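Local structure of NmrA family protein (Shigella flexneri 2a, 3QVO) at residues R119-G127 / L148-I158; G192-L203 / I221-D229. The protein is of uncharacterised function but has the Rossmann fold of NmrA-like proteins and probably binds NAD(P). One frame throughout, in Å; residues are numbered along the deposited sequence.

Contact 1: R119-G127 / L148-I158; sequences RLIFVLSLG and LKPFRRAADAI
Phe122 swings its CG opposite the backbone N (chi1 -161°) and Ile158 its CG1 opposite the carbonyl carbon (chi1 -71°), which sets a methyl over the ring. This is strand-on-helix packing of a Rossmann fold: strand 119-123 of the central, largely parallel sheet packs against helix 149-159, which shares this side of the sheet with helix 101-114. Ile158 CD1 sits over one face of the Phe122 ring, 3.5 Å from its centroid, a CH-pi contact, while its CG1 meets Leu120 CD2. Leu120 and Phe122 turn to the helix; between them Ile121 faces the opposite layer, against Ile207 and Ile208 of helix 197-209.

Beyond the strand the chain keeps following the helix. Leu124 spreads its two methyls, CD1 against Ala155 CB at 3.8 Å and CD2 against Phe151 CD2 at 3.6 Å, its side chain running past Phe151 in the opposite direction. No hydrogen bond crosses the interface, and the side chains that meet are all apolar. The Phe151 ring takes Leu126 CD2 squarely over one face, 3.8 Å from the ring centroid, and at its edge, near the ring plane, Ser125 O lies 3.4 Å from Phe151 CE2.

Contact 2: G192-L203 / I221-D229; sequences GTIVSRKSVAAL and INQPGTDGD
A short strand, 194-196, parallel to strand 164-174, runs straight into helix 197-209 and meets the end of strand 217-222 and the turn after it. One backbone bond, Gln223 N to Ile194 O, is 2.8 Å long, nearly straight at 174° and in the carbonyl plane. Farther out, Thr193 N is shared between two acceptors of one residue, Thr226 OG1 at 3.2 Å and Thr226 O at 3.0 Å. Both bonds are well bent, and in the second, again backbone to backbone, the donor stands above the carbonyl plane. Thr226 OG1, held between its own backbone N and carbonyl carbon (chi1 60°), also donates to Gln223 O, closing across Pro224 and Gly225. Asn222 ND2, which bonds Glu182 OE2 as well, reaches the same oxygen from above the other face of its plane. Gly192 CA lies 3.5 Å from Thr226 OG1, and Gly192 N 3.3 Å from Asn222 CG. Thr226 CG2 meanwhile rests on CG1 and CD1 of Ile194.

Toward the interior the contact becomes apolar. Ile221 CD1 lies 3.9 Å from both Val200 CG1 and Leu203 CD2, and Ile221 also reaches Leu168 and Leu183 of neighbouring strands. At the helix start a water accepts from Ser196 N and donates to Gln223 OE1, tying the glutamine to the strand end. Ser196 is the N-cap of helix 197-209, its OG accepting from Ser199 N at 2.8 Å, at a beta-to-alpha junction of the Rossmann-type alpha/beta fold.

Both contacts are built on the same mixed sheet but on different parts of it: their centres are 19 Å apart, and their nearest atoms, about 5 Å apart, do not touch. Contact 1 joins a strand in the middle of the sheet to the helix on one side. Contact 2 is centred 16 Å from the centre of the chain, against 9 Å for contact 1, and its helix 197-209 covers the other side of strand 119-123. Each runs from a buried end to a more exposed loop. Their chemistry differs: methyls and aromatic rings with no hydrogen bond between the segments in contact 1, backbone, hydroxyl, amide and water bonds beside a small apolar patch in contact 2.

Contact 1: R119-G127 / L148-I158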
loop_
_atom_site.group_PDB
_atom_site.type_symbol
_atom_site.label_atom_id
_atom_site.label_comp_id
_atom_site.label_asym_id
_atom_site.label_seq_id
_atom_site.Cartn_x
_atom_site.Cartn_y
_atom_site.Cartn_z
ATOM N N ARG A 119 -11.619 1.260 -5.035
ATOM C CA ARG A 119 -10.571 2.133 -4.505
ATOM C C ARG A 119 -9.379 1.358 -3.989
ATOM O O ARG A 119 -9.518 0.583 -3.018
ATOM C CB ARG A 119 -11.133 3.037 -3.401
ATOM C CG ARG A 119 -10.188 4.167 -3.022
ATOM C CD ARG A 119 -10.118 5.223 -4.081
ATOM N NE ARG A 119 -9.252 6.324 -3.678
ATOM C CZ ARG A 119 -7.955 6.424 -3.938
ATOM N NH1 ARG A 119 -7.305 7.472 -3.510
ATOM N NH2 ARG A 119 -7.310 5.521 -4.654
ATOM N N LEU A 120 -8.220 1.574 -4.637
ATOM C CA LEU A 120 -6.974 0.871 -4.355
ATOM C C LEU A 120 -5.833 1.811 -4.044
ATOM O O LEU A 120 -5.575 2.780 -4.785
ATOM C CB LEU A 120 -6.577 0.021 -5.578
ATOM C CG LEU A 120 -5.230 -0.731 -5.559
ATOM C CD1 LEU A 120 -5.203 -1.851 -4.467
ATOM C CD2 LEU A 120 -4.919 -1.279 -6.946
ATOM N N ILE A 121 -5.138 1.531 -2.941
ATOM C CA ILE A 121 -3.888 2.220 -2.578
ATOM C C ILE A 121 -2.826 1.144 -2.641
ATOM O O ILE A 121 -2.930 0.133 -1.938
ATOM C CB ILE A 121 -3.949 2.826 -1.154
ATOM C CG1 ILE A 121 -5.138 3.774 -1.046
ATOM C CG2 ILE A 121 -2.651 3.552 -0.837
ATOM C CD1 ILE A 121 -5.462 4.258 0.377
ATOM N N PHE A 122 -1.850 1.309 -3.531
ATOM C CA PHE A 122 -0.917 0.249 -3.824
ATOM C C PHE A 122 0.525 0.773 -3.708
ATOM O O PHE A 122 0.943 1.707 -4.432
ATOM C CB PHE A 122 -1.194 -0.296 -5.221
ATOM C CG PHE A 122 -0.605 -1.693 -5.502
ATOM C CD1 PHE A 122 0.712 -1.858 -5.830
ATOM C CD2 PHE A 122 -1.408 -2.825 -5.489
ATOM C CE1 PHE A 122 1.223 -3.136 -6.123
ATOM C CE2 PHE A 122 -0.910 -4.092 -5.763
ATOM C CZ PHE A 122 0.395 -4.250 -6.076
ATOM N N VAL A 123 1.261 0.161 -2.789
ATOM C CA VAL A 123 2.644 0.558 -2.494
ATOM C C VAL A 123 3.576 -0.255 -3.300
ATOM O O VAL A 123 3.516 -1.487 -3.258
ATOM C CB VAL A 123 3.002 0.401 -1.013
ATOM C CG1 VAL A 123 4.498 0.832 -0.774
ATOM C CG2 VAL A 123 2.086 1.264 -0.187
ATOM N N LEU A 124 4.427 0.428 -4.073
ATOM C CA LEU A 124 5.515 -0.246 -4.765
ATOM C C LEU A 124 6.851 0.221 -4.224
ATOM O O LEU A 124 7.348 1.319 -4.550
ATOM C CB LEU A 124 5.427 -0.059 -6.289
ATOM C CG LEU A 124 4.303 -0.854 -6.984
ATOM C CD1 LEU A 124 3.995 -0.259 -8.359
ATOM C CD2 LEU A 124 4.659 -2.347 -7.105
ATOM N N SER A 125 7.458 -0.675 -3.452
ATOM C CA SER A 125 8.691 -0.424 -2.743
ATOM C C SER A 125 9.548 -1.646 -2.920
ATOM O O SER A 125 9.063 -2.747 -2.712
ATOM C CB SER A 125 8.372 -0.231 -1.242
ATOM O OG SER A 125 9.536 -0.015 -0.481
ATOM N N LEU A 126 10.818 -1.494 -3.265
ATOM C CA LEU A 126 11.593 -2.688 -3.641
ATOM C C LEU A 126 11.967 -3.556 -2.460
ATOM O O LEU A 126 12.078 -4.771 -2.602
ATOM C CB LEU A 126 12.895 -2.349 -4.352
ATOM C CG LEU A 126 12.911 -1.792 -5.768
ATOM C CD1 LEU A 126 14.409 -1.715 -6.160
ATOM C CD2 LEU A 126 12.068 -2.623 -6.750
ATOM N N GLY A 127 12.218 -2.946 -1.314
ATOM C CA GLY A 127 12.561 -3.717 -0.122
ATOM C C GLY A 127 13.913 -4.378 -0.269
ATOM O O GLY A 127 14.925 -3.692 -0.460
ATOM N N LEU A 148 13.077 -5.055 -11.378
ATOM C CA LEU A 148 12.052 -4.017 -11.507
ATOM C C LEU A 148 10.957 -4.375 -12.543
ATOM O O LEU A 148 9.910 -3.739 -12.535
ATOM C CB LEU A 148 12.670 -2.657 -11.853
ATOM C CG LEU A 148 13.231 -1.843 -10.682
ATOM C CD1 LEU A 148 14.419 -2.563 -10.011
ATOM C CD2 LEU A 148 13.662 -0.447 -11.172
ATOM N N LYS A 149 11.191 -5.348 -13.438
ATOM C CA LYS A 149 10.194 -5.623 -14.481
ATOM C C LYS A 149 8.799 -5.999 -13.903
ATOM O O LYS A 149 7.813 -5.462 -14.350
ATOM C CB LYS A 149 10.667 -6.635 -15.538
ATOM C CG LYS A 149 11.274 -5.994 -16.853
ATOM C CD LYS A 149 10.479 -4.734 -17.445
ATOM C CE LYS A 149 8.995 -5.060 -17.874
ATOM N NZ LYS A 149 8.119 -3.847 -18.100
ATOM N N PRO A 150 8.736 -6.898 -12.908
ATOM C CA PRO A 150 7.457 -7.197 -12.290
ATOM C C PRO A 150 6.812 -5.975 -11.669
ATOM O O PRO A 150 5.618 -5.806 -11.785
ATOM C CB PRO A 150 7.811 -8.220 -11.211
ATOM C CG PRO A 150 9.019 -8.845 -11.675
ATOM C CD PRO A 150 9.766 -7.858 -12.495
ATOM N N PHE A 151 7.606 -5.120 -11.052
ATOM C CA PHE A 151 7.089 -3.898 -10.494
ATOM C C PHE A 151 6.508 -3.013 -11.552
ATOM O O PHE A 151 5.454 -2.389 -11.334
ATOM C CB PHE A 151 8.171 -3.129 -9.740
ATOM C CG PHE A 151 8.406 -3.646 -8.363
ATOM C CD1 PHE A 151 8.824 -4.955 -8.155
ATOM C CD2 PHE A 151 8.235 -2.845 -7.277
ATOM C CE1 PHE A 151 9.039 -5.450 -6.861
ATOM C CE2 PHE A 151 8.465 -3.332 -5.992
ATOM C CZ PHE A 151 8.856 -4.634 -5.790
ATOM N N ARG A 152 7.188 -2.926 -12.682
ATOM C CA ARG A 152 6.701 -2.078 -13.767
ATOM C C ARG A 152 5.435 -2.672 -14.363
ATOM O O ARG A 152 4.502 -1.969 -14.671
ATOM C CB ARG A 152 7.755 -1.908 -14.859
ATOM C CG ARG A 152 7.890 -0.480 -15.343
ATOM C CD ARG A 152 9.180 -0.273 -16.098
ATOM N NE ARG A 152 10.329 0.039 -15.250
ATOM C CZ ARG A 152 10.477 1.177 -14.569
ATOM N NH1 ARG A 152 11.577 1.375 -13.842
ATOM N NH2 ARG A 152 9.533 2.122 -14.600
ATOM N N ARG A 153 5.418 -3.977 -14.521
ATOM C CA ARG A 153 4.258 -4.645 -15.028
ATOM C C ARG A 153 3.069 -4.515 -14.045
ATOM O O ARG A 153 1.949 -4.263 -14.495
ATOM C CB ARG A 153 4.575 -6.102 -15.373
ATOM C CG ARG A 153 5.432 -6.263 -16.634
ATOM C CD ARG A 153 5.261 -7.675 -17.232
ATOM N NE ARG A 153 5.637 -8.724 -16.272
ATOM C CZ ARG A 153 6.865 -9.240 -16.121
ATOM N NH1 ARG A 153 7.893 -8.833 -16.886
ATOM N NH2 ARG A 153 7.071 -10.193 -15.204
ATOM N N ALA A 154 3.321 -4.609 -12.731
ATOM C CA ALA A 154 2.278 -4.331 -11.707
ATOM C C ALA A 154 1.740 -2.921 -11.847
ATOM O O ALA A 154 0.548 -2.744 -11.944
ATOM C CB ALA A 154 2.773 -4.559 -10.310
ATOM N N ALA A 155 2.621 -1.933 -11.931
ATOM C CA ALA A 155 2.194 -0.530 -12.056
ATOM C C ALA A 155 1.354 -0.294 -13.296
ATOM O O ALA A 155 0.308 0.368 -13.219
ATOM C CB ALA A 155 3.404 0.413 -12.074
ATOM N N ASP A 156 1.838 -0.801 -14.442
ATOM C CA ASP A 156 1.135 -0.659 -15.701
ATOM C C ASP A 156 -0.251 -1.316 -15.639
ATOM O O ASP A 156 -1.210 -0.802 -16.213
ATOM C CB ASP A 156 1.916 -1.321 -16.853
ATOM C CG ASP A 156 3.251 -0.620 -17.203
ATOM O OD1 ASP A 156 3.601 0.481 -16.687
ATOM O OD2 ASP A 156 3.977 -1.222 -18.012
ATOM N N ALA A 157 -0.352 -2.473 -14.989
ATOM C CA ALA A 157 -1.605 -3.174 -14.902
ATOM C C ALA A 157 -2.579 -2.312 -14.081
ATOM O O ALA A 157 -3.738 -2.164 -14.444
ATOM C CB ALA A 157 -1.425 -4.583 -14.294
ATOM N N ILE A 158 -2.096 -1.734 -12.983
ATOM C CA ILE A 158 -2.916 -0.876 -12.148
ATOM C C ILE A 158 -3.385 0.327 -12.949
ATOM O O ILE A 158 -4.592 0.592 -13.001
ATOM C CB ILE A 158 -2.184 -0.519 -10.879
ATOM C CG1 ILE A 158 -2.107 -1.757 -9.980
ATOM C CG2 ILE A 158 -2.830 0.655 -10.154
ATOM C CD1 ILE A 158 -1.092 -1.646 -8.888
#

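Contact 2: G192-L203 / I221-D229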
loop_
_atom_site.group_PDB
_atom_site.type_symbol
_atom_site.label_atom_id
_atom_site.label_comp_id
_atom_site.label_asym_id
_atom_site.label_seq_id
_atom_site.Cartn_x
_atom_site.Cartn_y
_atom_site.Cartn_z
ATOM N N GLY A 192 14.181 13.346 -3.256
ATOM C CA GLY A 192 14.983 12.951 -2.109
ATOM C C GLY A 192 15.308 11.489 -2.039
ATOM O O GLY A 192 14.773 10.690 -2.751
ATOM N N THR A 193 16.175 11.159 -1.116
ATOM C CA THR A 193 16.775 9.847 -1.010
ATOM C C THR A 193 16.037 8.855 -0.115
ATOM O O THR A 193 16.099 7.672 -0.357
ATOM C CB THR A 193 18.192 10.064 -0.462
ATOM O OG1 THR A 193 19.069 10.340 -1.572
ATOM C CG2 THR A 193 18.694 8.879 0.352
ATOM N N ILE A 194 15.399 9.352 0.953
ATOM C CA ILE A 194 14.829 8.511 2.009
ATOM C C ILE A 194 13.440 9.003 2.434
ATOM O O ILE A 194 13.046 10.134 2.142
ATOM C CB ILE A 194 15.725 8.478 3.258
ATOM C CG1 ILE A 194 15.738 9.851 3.975
ATOM C CG2 ILE A 194 17.184 8.053 2.916
ATOM C CD1 ILE A 194 16.827 10.015 5.033
ATOM N N VAL A 195 12.704 8.145 3.128
ATOM C CA VAL A 195 11.462 8.547 3.773
ATOM C C VAL A 195 11.125 7.563 4.868
ATOM O O VAL A 195 11.395 6.374 4.745
ATOM C CB VAL A 195 10.305 8.681 2.764
ATOM C CG1 VAL A 195 9.848 7.327 2.252
ATOM C CG2 VAL A 195 9.176 9.447 3.373
ATOM N N SER A 196 10.592 8.072 5.968
ATOM C CA SER A 196 10.181 7.227 7.062
ATOM C C SER A 196 8.933 6.427 6.685
ATOM O O SER A 196 8.041 6.889 5.966
ATOM C CB SER A 196 9.901 8.076 8.321
ATOM O OG SER A 196 8.680 8.812 8.207
ATOM N N ARG A 197 8.896 5.201 7.158
ATOM C CA ARG A 197 7.707 4.380 7.057
ATOM C C ARG A 197 6.510 5.087 7.697
ATOM O O ARG A 197 5.398 5.036 7.191
ATOM C CB ARG A 197 7.957 3.066 7.776
ATOM C CG ARG A 197 8.920 2.157 7.059
ATOM C CD ARG A 197 8.840 0.725 7.563
ATOM N NE ARG A 197 9.705 -0.157 6.794
ATOM C CZ ARG A 197 11.031 -0.198 6.894
ATOM N NH1 ARG A 197 11.729 -1.028 6.132
ATOM N NH2 ARG A 197 11.669 0.603 7.721
ATOM N N LYS A 198 6.739 5.754 8.817
ATOM C CA LYS A 198 5.656 6.460 9.490
ATOM C C LYS A 198 5.090 7.531 8.570
ATOM O O LYS A 198 3.866 7.737 8.535
ATOM C CB LYS A 198 6.166 7.047 10.799
ATOM C CG LYS A 198 5.144 7.360 11.838
ATOM C CD LYS A 198 5.801 7.463 13.251
ATOM C CE LYS A 198 5.929 6.045 13.916
ATOM N NZ LYS A 198 6.616 6.026 15.239
ATOM N N SER A 199 5.955 8.154 7.773
ATOM C CA SER A 199 5.500 9.146 6.819
ATOM C C SER A 199 4.560 8.510 5.809
ATOM O O SER A 199 3.470 9.032 5.523
ATOM C CB SER A 199 6.664 9.781 6.073
ATOM O OG SER A 199 7.537 10.526 6.945
ATOM N N VAL A 200 4.973 7.371 5.279
ATOM C CA VAL A 200 4.198 6.732 4.244
ATOM C C VAL A 200 2.875 6.250 4.824
ATOM O O VAL A 200 1.841 6.366 4.188
ATOM C CB VAL A 200 4.971 5.595 3.586
ATOM C CG1 VAL A 200 4.128 4.952 2.469
ATOM C CG2 VAL A 200 6.286 6.123 3.028
ATOM N N ALA A 201 2.908 5.752 6.050
ATOM C CA ALA A 201 1.668 5.349 6.728
ATOM C C ALA A 201 0.730 6.528 6.916
ATOM O O ALA A 201 -0.484 6.402 6.731
ATOM C CB ALA A 201 1.954 4.685 8.067
ATOM N N ALA A 202 1.281 7.677 7.274
ATOM C CA ALA A 202 0.474 8.888 7.441
ATOM C C ALA A 202 -0.247 9.233 6.145
ATOM O O ALA A 202 -1.396 9.602 6.165
ATOM C CB ALA A 202 1.334 10.033 7.886
ATOM N N LEU A 203 0.424 9.130 5.017
ATOM C CA LEU A 203 -0.233 9.405 3.737
ATOM C C LEU A 203 -1.362 8.399 3.499
ATOM O O LEU A 203 -2.446 8.775 3.142
ATOM C CB LEU A 203 0.766 9.330 2.570
ATOM C CG LEU A 203 0.205 9.709 1.177
ATOM C CD1 LEU A 203 -0.503 11.112 1.074
ATOM C CD2 LEU A 203 1.319 9.620 0.140
ATOM N N ILE A 221 7.267 9.513 -2.845
ATOM C CA ILE A 221 7.225 10.080 -1.503
ATOM C C ILE A 221 8.660 10.130 -0.946
ATOM O O ILE A 221 9.316 9.102 -0.794
ATOM C CB ILE A 221 6.355 9.218 -0.532
ATOM C CG1 ILE A 221 5.052 8.739 -1.183
ATOM C CG2 ILE A 221 6.007 9.992 0.759
ATOM C CD1 ILE A 221 4.481 7.449 -0.500
ATOM N N ASN A 222 9.142 11.327 -0.643
ATOM C CA ASN A 222 10.446 11.478 0.014
ATOM C C ASN A 222 10.447 12.511 1.169
ATOM O O ASN A 222 9.656 13.439 1.182
ATOM C CB ASN A 222 11.505 11.874 -1.021
ATOM C CG ASN A 222 11.369 13.308 -1.462
ATOM O OD1 ASN A 222 10.620 13.597 -2.389
ATOM N ND2 ASN A 222 12.078 14.223 -0.780
ATOM N N GLN A 223 11.371 12.340 2.110
ATOM C CA GLN A 223 11.614 13.309 3.160
ATOM C C GLN A 223 12.282 14.527 2.514
ATOM O O GLN A 223 13.127 14.358 1.638
ATOM C CB GLN A 223 12.518 12.661 4.214
ATOM C CG GLN A 223 12.849 13.478 5.448
ATOM C CD GLN A 223 13.515 12.619 6.550
ATOM O OE1 GLN A 223 13.077 11.477 6.850
ATOM N NE2 GLN A 223 14.572 13.168 7.162
ATOM N N PRO A 224 11.866 15.747 2.876
ATOM C CA PRO A 224 12.512 16.908 2.283
ATOM C C PRO A 224 13.944 17.063 2.749
ATOM O O PRO A 224 14.265 16.683 3.875
ATOM C CB PRO A 224 11.681 18.087 2.799
ATOM C CG PRO A 224 10.367 17.515 3.178
ATOM C CD PRO A 224 10.643 16.109 3.608
ATOM N N GLY A 225 14.785 17.651 1.902
ATOM C CA GLY A 225 16.184 17.955 2.271
ATOM C C GLY A 225 17.024 16.701 2.487
ATOM O O GLY A 225 17.780 16.608 3.435
ATOM N N THR A 226 16.839 15.702 1.631
ATOM C CA THR A 226 17.639 14.475 1.680
ATOM C C THR A 226 18.098 14.156 0.266
ATOM O O THR A 226 18.267 12.988 -0.114
ATOM C CB THR A 226 16.810 13.295 2.219
ATOM O OG1 THR A 226 15.683 13.082 1.357
ATOM C CG2 THR A 226 16.376 13.564 3.645
ATOM N N ASP A 227 18.249 15.214 -0.521
ATOM C CA ASP A 227 18.678 15.091 -1.893
ATOM C C ASP A 227 20.146 14.597 -1.843
ATOM O O ASP A 227 20.860 14.885 -0.893
ATOM C CB ASP A 227 18.546 16.456 -2.594
ATOM C CG ASP A 227 18.889 16.407 -4.077
ATOM O OD1 ASP A 227 18.417 15.491 -4.797
ATOM O OD2 ASP A 227 19.659 17.312 -4.498
ATOM N N GLY A 228 20.529 13.789 -2.835
ATOM C CA GLY A 228 21.811 13.087 -2.827
ATOM C C GLY A 228 22.927 13.986 -3.244
ATOM O O GLY A 228 22.718 14.922 -4.020
ATOM N N ASP A 229 24.115 13.691 -2.728
ATOM C CA ASP A 229 25.287 14.444 -3.053
ATOM C C ASP A 229 25.631 14.380 -4.543
ATOM O O ASP A 229 25.331 13.415 -5.232
ATOM C CB ASP A 229 26.486 13.931 -2.244
ATOM C CG ASP A 229 26.376 14.222 -0.762
ATOM O OD1 ASP A 229 25.299 14.618 -0.324
ATOM O OD2 ASP A 229 27.369 14.051 -0.035
HETATM O O HOH W 1 10.461 10.717 6.736
#